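Long-range contacts in DCN1-like protein 3 (Homo sapiens, PDB 4GBA), which contributes to cullin neddylation, promoting transfer of NEDD8 from N-terminally acetylated E2 enzymes to the C-terminal domains of cullins bound to RBX proteins: residues I123-K127 with W141-T146; Q52-M56 with F102-L108. All blocks are in the same frame, centred on the assembly; numbering follows the deposited sequence.

Contact 1 of 2, residues I123-K127 with W141-T146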
loop_
_atom_site.group_PDB
_atom_site.type_symbol
_atom_site.label_atom_id
_atom_site.label_comp_id
_atom_site.label_asym_id
_atom_site.label_seq_id
_atom_site.Cartn_x
_atom_site.Cartn_y
_atom_site.Cartn_z
ATOM N N ILE A 123 -4.311 -7.976 -0.798
ATOM C CA ILE A 123 -5.317 -7.687 -1.824
ATOM C C ILE A 123 -5.713 -6.204 -1.835
ATOM O O ILE A 123 -5.808 -5.583 -2.891
ATOM C CB ILE A 123 -6.584 -8.549 -1.643
ATOM C CG1 ILE A 123 -6.284 -10.018 -1.930
ATOM C CG2 ILE A 123 -7.702 -8.060 -2.554
ATOM C CD1 ILE A 123 -7.492 -10.927 -1.744
ATOM N N ALA A 124 -5.935 -5.648 -0.650
ATOM C CA ALA A 124 -6.266 -4.239 -0.505
ATOM C C ALA A 124 -5.115 -3.323 -0.942
ATOM O O ALA A 124 -5.337 -2.309 -1.617
ATOM C CB ALA A 124 -6.656 -3.943 0.938
ATOM N N LEU A 125 -3.897 -3.684 -0.555
ATOM C CA LEU A 125 -2.710 -2.877 -0.862
ATOM C C LEU A 125 -2.324 -2.953 -2.333
ATOM O O LEU A 125 -1.912 -1.964 -2.919
ATOM C CB LEU A 125 -1.540 -3.282 0.019
ATOM C CG LEU A 125 -1.703 -2.822 1.462
ATOM C CD1 LEU A 125 -0.504 -3.237 2.295
ATOM C CD2 LEU A 125 -1.905 -1.312 1.495
ATOM N N TRP A 126 -2.490 -4.117 -2.948
ATOM C CA TRP A 126 -2.263 -4.200 -4.386
ATOM C C TRP A 126 -3.210 -3.293 -5.157
ATOM O O TRP A 126 -2.780 -2.581 -6.055
ATOM C CB TRP A 126 -2.383 -5.632 -4.887
ATOM C CG TRP A 126 -1.055 -6.298 -5.071
ATOM C CD1 TRP A 126 0.086 -5.734 -5.560
ATOM C CD2 TRP A 126 -0.731 -7.654 -4.754
ATOM N NE1 TRP A 126 1.100 -6.654 -5.580
ATOM C CE2 TRP A 126 0.630 -7.843 -5.089
ATOM C CE3 TRP A 126 -1.460 -8.730 -4.229
ATOM C CZ2 TRP A 126 1.279 -9.077 -4.918
ATOM C CZ3 TRP A 126 -0.813 -9.947 -4.050
ATOM C CH2 TRP A 126 0.544 -10.113 -4.399
ATOM N N LYS A 127 -4.495 -3.332 -4.806
ATOM C CA LYS A 127 -5.501 -2.451 -5.396
ATOM C C LYS A 127 -5.128 -0.979 -5.186
ATOM O O LYS A 127 -5.156 -0.176 -6.112
ATOM C CB LYS A 127 -6.847 -2.726 -4.741
ATOM C CG LYS A 127 -8.062 -2.246 -5.513
ATOM C CD LYS A 127 -9.362 -2.796 -4.887
ATOM C CE LYS A 127 -9.228 -4.294 -4.530
ATOM N NZ LYS A 127 -10.472 -4.944 -3.964
ATOM N N TRP A 141 -6.250 -11.126 -11.142
ATOM C CA TRP A 141 -5.310 -11.537 -10.116
ATOM C C TRP A 141 -5.937 -11.349 -8.736
ATOM O O TRP A 141 -5.777 -12.192 -7.863
ATOM C CB TRP A 141 -3.986 -10.762 -10.251
ATOM C CG TRP A 141 -3.077 -10.843 -9.043
ATOM C CD1 TRP A 141 -2.898 -9.884 -8.092
ATOM C CD2 TRP A 141 -2.244 -11.944 -8.660
ATOM N NE1 TRP A 141 -2.006 -10.312 -7.140
ATOM C CE2 TRP A 141 -1.581 -11.577 -7.466
ATOM C CE3 TRP A 141 -1.985 -13.207 -9.209
ATOM C CZ2 TRP A 141 -0.674 -12.420 -6.811
ATOM C CZ3 TRP A 141 -1.090 -14.043 -8.560
ATOM C CH2 TRP A 141 -0.446 -13.647 -7.370
ATOM N N LEU A 142 -6.661 -10.248 -8.547
ATOM C CA LEU A 142 -7.285 -9.968 -7.256
ATOM C C LEU A 142 -8.564 -10.790 -7.031
ATOM O O LEU A 142 -8.923 -11.082 -5.886
ATOM C CB LEU A 142 -7.561 -8.462 -7.075
ATOM C CG LEU A 142 -6.376 -7.481 -7.061
ATOM C CD1 LEU A 142 -6.876 -6.043 -7.164
ATOM C CD2 LEU A 142 -5.453 -7.652 -5.840
ATOM N N ASN A 143 -9.256 -11.140 -8.117
ATOM C CA ASN A 143 -10.384 -12.074 -8.038
ATOM C C ASN A 143 -9.887 -13.436 -7.607
ATOM O O ASN A 143 -10.478 -14.088 -6.745
ATOM C CB ASN A 143 -11.089 -12.216 -9.387
ATOM C CG ASN A 143 -11.902 -10.988 -9.755
ATOM O OD1 ASN A 143 -12.312 -10.208 -8.887
ATOM N ND2 ASN A 143 -12.149 -10.817 -11.052
ATOM N N PHE A 144 -8.790 -13.855 -8.231
ATOM C CA PHE A 144 -8.140 -15.117 -7.920
ATOM C C PHE A 144 -7.784 -15.212 -6.433
ATOM O O PHE A 144 -8.021 -16.231 -5.796
ATOM C CB PHE A 144 -6.907 -15.286 -8.822
ATOM C CG PHE A 144 -5.915 -16.303 -8.332
ATOM C CD1 PHE A 144 -6.153 -17.655 -8.488
ATOM C CD2 PHE A 144 -4.732 -15.903 -7.733
ATOM C CE1 PHE A 144 -5.234 -18.589 -8.039
ATOM C CE2 PHE A 144 -3.811 -16.837 -7.280
ATOM C CZ PHE A 144 -4.059 -18.175 -7.435
ATOM N N LEU A 145 -7.240 -14.136 -5.879
ATOM C CA LEU A 145 -6.786 -14.138 -4.491
ATOM C C LEU A 145 -7.905 -14.077 -3.448
ATOM O O LEU A 145 -7.731 -14.555 -2.330
ATOM C CB LEU A 145 -5.820 -12.979 -4.244
ATOM C CG LEU A 145 -4.472 -13.007 -4.953
ATOM C CD1 LEU A 145 -3.738 -11.675 -4.699
ATOM C CD2 LEU A 145 -3.657 -14.200 -4.477
ATOM N N THR A 146 -9.026 -13.449 -3.787
ATOM C CA THR A 146 -10.163 -13.390 -2.869
ATOM C C THR A 146 -10.812 -14.775 -2.815
ATOM O O THR A 146 -11.224 -15.257 -1.755
ATOM C CB THR A 146 -11.201 -12.324 -3.301
ATOM O OG1 THR A 146 -11.774 -12.695 -4.559
ATOM C CG2 THR A 146 -10.545 -10.955 -3.439
#

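Contact 2 of 2, residues Q52-M56 with F102-L108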
loop_
_atom_site.group_PDB
_atom_site.type_symbol
_atom_site.label_atom_id
_atom_site.label_comp_id
_atom_site.label_asym_id
_atom_site.label_seq_id
_atom_site.Cartn_x
_atom_site.Cartn_y
_atom_site.Cartn_z
ATOM N N GLN A 52 7.734 7.909 5.375
ATOM C CA GLN A 52 8.487 6.675 5.618
ATOM C C GLN A 52 8.036 5.967 6.899
ATOM O O GLN A 52 8.871 5.627 7.747
ATOM C CB GLN A 52 9.985 6.980 5.730
ATOM C CG GLN A 52 10.569 7.779 4.582
ATOM C CD GLN A 52 12.085 7.793 4.631
ATOM O OE1 GLN A 52 12.703 8.800 4.987
ATOM N NE2 GLN A 52 12.693 6.661 4.296
ATOM N N ALA A 53 6.731 5.757 7.045
ATOM C CA ALA A 53 6.194 5.157 8.258
ATOM C C ALA A 53 6.458 3.631 8.369
ATOM O O ALA A 53 7.169 3.159 9.275
ATOM C CB ALA A 53 4.721 5.458 8.369
ATOM N N ALA A 54 5.874 2.870 7.454
ATOM C CA ALA A 54 5.978 1.401 7.459
ATOM C C ALA A 54 5.255 0.672 8.621
ATOM O O ALA A 54 5.074 -0.556 8.575
ATOM C CB ALA A 54 7.450 0.949 7.342
ATOM N N THR A 55 4.856 1.415 9.655
ATOM C CA THR A 55 3.918 0.897 10.657
ATOM C C THR A 55 2.536 1.526 10.469
ATOM O O THR A 55 2.360 2.712 10.749
ATOM C CB THR A 55 4.366 1.246 12.076
ATOM O OG1 THR A 55 5.784 1.104 12.178
ATOM C CG2 THR A 55 3.660 0.356 13.104
ATOM N N MET A 56 1.563 0.746 10.004
ATOM C CA MET A 56 0.228 1.282 9.750
ATOM C C MET A 56 -0.389 1.929 10.968
ATOM O O MET A 56 -0.328 1.365 12.061
ATOM C CB MET A 56 -0.724 0.201 9.264
ATOM C CG MET A 56 -0.817 0.132 7.783
ATOM S SD MET A 56 -2.107 -1.002 7.314
ATOM C CE MET A 56 -1.698 -1.262 5.579
ATOM N N PHE A 102 7.961 0.035 -0.571
ATOM C CA PHE A 102 7.487 0.565 0.710
ATOM C C PHE A 102 6.123 -0.029 1.100
ATOM O O PHE A 102 5.874 -0.305 2.270
ATOM C CB PHE A 102 7.371 2.109 0.674
ATOM C CG PHE A 102 6.567 2.678 1.823
ATOM C CD1 PHE A 102 7.165 2.931 3.053
ATOM C CD2 PHE A 102 5.200 2.912 1.689
ATOM C CE1 PHE A 102 6.428 3.429 4.116
ATOM C CE2 PHE A 102 4.460 3.408 2.752
ATOM C CZ PHE A 102 5.078 3.665 3.966
ATOM N N THR A 103 5.242 -0.202 0.123
ATOM C CA THR A 103 3.877 -0.643 0.407
ATOM C C THR A 103 3.853 -2.040 1.061
ATOM O O THR A 103 2.999 -2.320 1.902
ATOM C CB THR A 103 2.983 -0.577 -0.864
ATOM O OG1 THR A 103 2.918 0.781 -1.334
ATOM C CG2 THR A 103 1.565 -1.085 -0.578
ATOM N N PHE A 104 4.813 -2.898 0.699
ATOM C CA PHE A 104 4.885 -4.216 1.304
ATOM C C PHE A 104 5.235 -4.102 2.790
ATOM O O PHE A 104 4.555 -4.682 3.648
ATOM C CB PHE A 104 5.881 -5.133 0.583
ATOM C CG PHE A 104 6.008 -6.481 1.231
ATOM C CD1 PHE A 104 5.196 -7.535 0.844
ATOM C CD2 PHE A 104 6.889 -6.677 2.278
ATOM C CE1 PHE A 104 5.291 -8.770 1.474
ATOM C CE2 PHE A 104 6.974 -7.920 2.915
ATOM C CZ PHE A 104 6.183 -8.955 2.510
ATOM N N GLN A 105 6.290 -3.340 3.072
ATOM C CA GLN A 105 6.781 -3.101 4.430
ATOM C C GLN A 105 5.719 -2.434 5.316
ATOM O O GLN A 105 5.587 -2.728 6.512
ATOM C CB GLN A 105 8.039 -2.213 4.370
ATOM C CG GLN A 105 8.913 -2.296 5.614
ATOM C CD GLN A 105 9.274 -3.746 5.978
ATOM O OE1 GLN A 105 9.556 -4.574 5.102
ATOM N NE2 GLN A 105 9.244 -4.057 7.277
ATOM N N PHE A 106 4.976 -1.517 4.706
ATOM C CA PHE A 106 3.900 -0.793 5.361
ATOM C C PHE A 106 2.798 -1.762 5.807
ATOM O O PHE A 106 2.407 -1.768 6.976
ATOM C CB PHE A 106 3.356 0.267 4.395
ATOM C CG PHE A 106 2.340 1.209 5.007
ATOM C CD1 PHE A 106 2.643 1.947 6.145
ATOM C CD2 PHE A 106 1.097 1.391 4.407
ATOM C CE1 PHE A 106 1.708 2.827 6.691
ATOM C CE2 PHE A 106 0.160 2.266 4.945
ATOM C CZ PHE A 106 0.467 2.982 6.088
ATOM N N GLY A 107 2.322 -2.594 4.884
ATOM C CA GLY A 107 1.254 -3.531 5.190
ATOM C C GLY A 107 1.697 -4.611 6.159
ATOM O O GLY A 107 0.883 -5.349 6.707
ATOM N N LEU A 108 3.002 -4.687 6.386
ATOM C CA LEU A 108 3.578 -5.760 7.173
ATOM C C LEU A 108 3.554 -5.468 8.662
ATOM O O LEU A 108 4.134 -4.493 9.128
ATOM C CB LEU A 108 5.014 -6.010 6.716
ATOM C CG LEU A 108 5.659 -7.328 7.100
ATOM C CD1 LEU A 108 4.867 -8.498 6.533
ATOM C CD2 LEU A 108 7.067 -7.304 6.565
#

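Contact 1 of 2, residues I123-K127 with W141-T146
Two helices can pack nearly antiparallel with large side chains filling the space between their axes. Here the axes of the short segments 123-127 and 141-146 run at 170° and 10.6 Å apart, and the contact buries 352 Å² without a hydrogen bond between the segments. I123 opens the interface: although its CA-to-CB bond points sideways, its end reaches across, placing CD1 3.6 Å from L145 CB and 3.5 Å from T146 CG2, while its CG2 lies 4.0 Å from L142 CD2. The next two residues, A124 and L125, face elsewhere and pack on apolar side chains of the bound UBE2F peptide. W126 then returns to the interface. The indole edge of W141 meets its face in a T-shaped pair, the W126 six-membered and W141 five-membered ring centroids 4.6 Å apart and the planes at 79°. L145 CD1 lies 3.5 Å from W126 CZ3, and L142 CD2 is 3.8 Å from W126 CB. Y100 holds W126 NE1 by a hydrogen bond, while W160 stacks on this indole and F163 on that of W141. At the exposed margin, K127 contributes its aliphatic CE, 3.9 Å from L142 CD1. Helix 119-129 thus joins helix 138-147 as the exiting helix of one EF-hand-like unit meeting the entering helix of the next, consistent with the EF-hand kinship of the cullin-binding region.

Contact 2 of 2, residues Q52-M56 with F102-L108
A loop can seat itself on a helix by curling around one protruding ring, and F106 provides that ring for 52-56. A53 CB approaches it at 4.3 Å from F106 CE1, the backbone of A54 passes its edge, and M56 lies across a face: M56 CG is 3.7 Å from the F106 ring centroid in a CH-pi contact, with M56 SD obliquely placed at 5.0 Å from the same centroid in a Met-aromatic contact. The methionine's end continues to G107, with M56 CE 3.7 Å from G107 CA. A54 lies over a shallow recess between F102 and Q105; its CA-to-CB bond points away overall, yet its CB still touches, 4.2 Å from F102 CE1 and 4.0 Å from Q105 CG. The backbones come close, A54 CA to F106 CA being 3.7 Å. Q52 ends helix 42-50 with positive phi in a Schellman motif. No hydrogen bond crosses the contact: A54 O faces two acceptors, Q105 O at 3.0 Å and F106 O at 3.3 Å. F106 CA lies 3.4 Å from A54 O in a CA-H...O contact, which may ease the crowding. The chemistry implies cohesion through shape and apolar contact rather than polar pairing.

The contacts are in series along the chain, their centres 18 Å apart, yet one leucine joins them. L125, whose side chain leads away from helix 138-147 in contact 1, reaches contact 2 with its CD1 at 3.4 Å from G107 CA, 3.6 Å from T103 O and 4.0 Å from M56 CE. Helices 93-107 and 119-129 are thereby packed together, and W160 touches both contacts, through W126 of one and T103 and F104 of the other. Their shared border also takes the UBE2F peptide, which is N-terminally acetylated: on the side of contact 2, M56 and F106 meet a modified side chain of it, probably that of the acetylated residue.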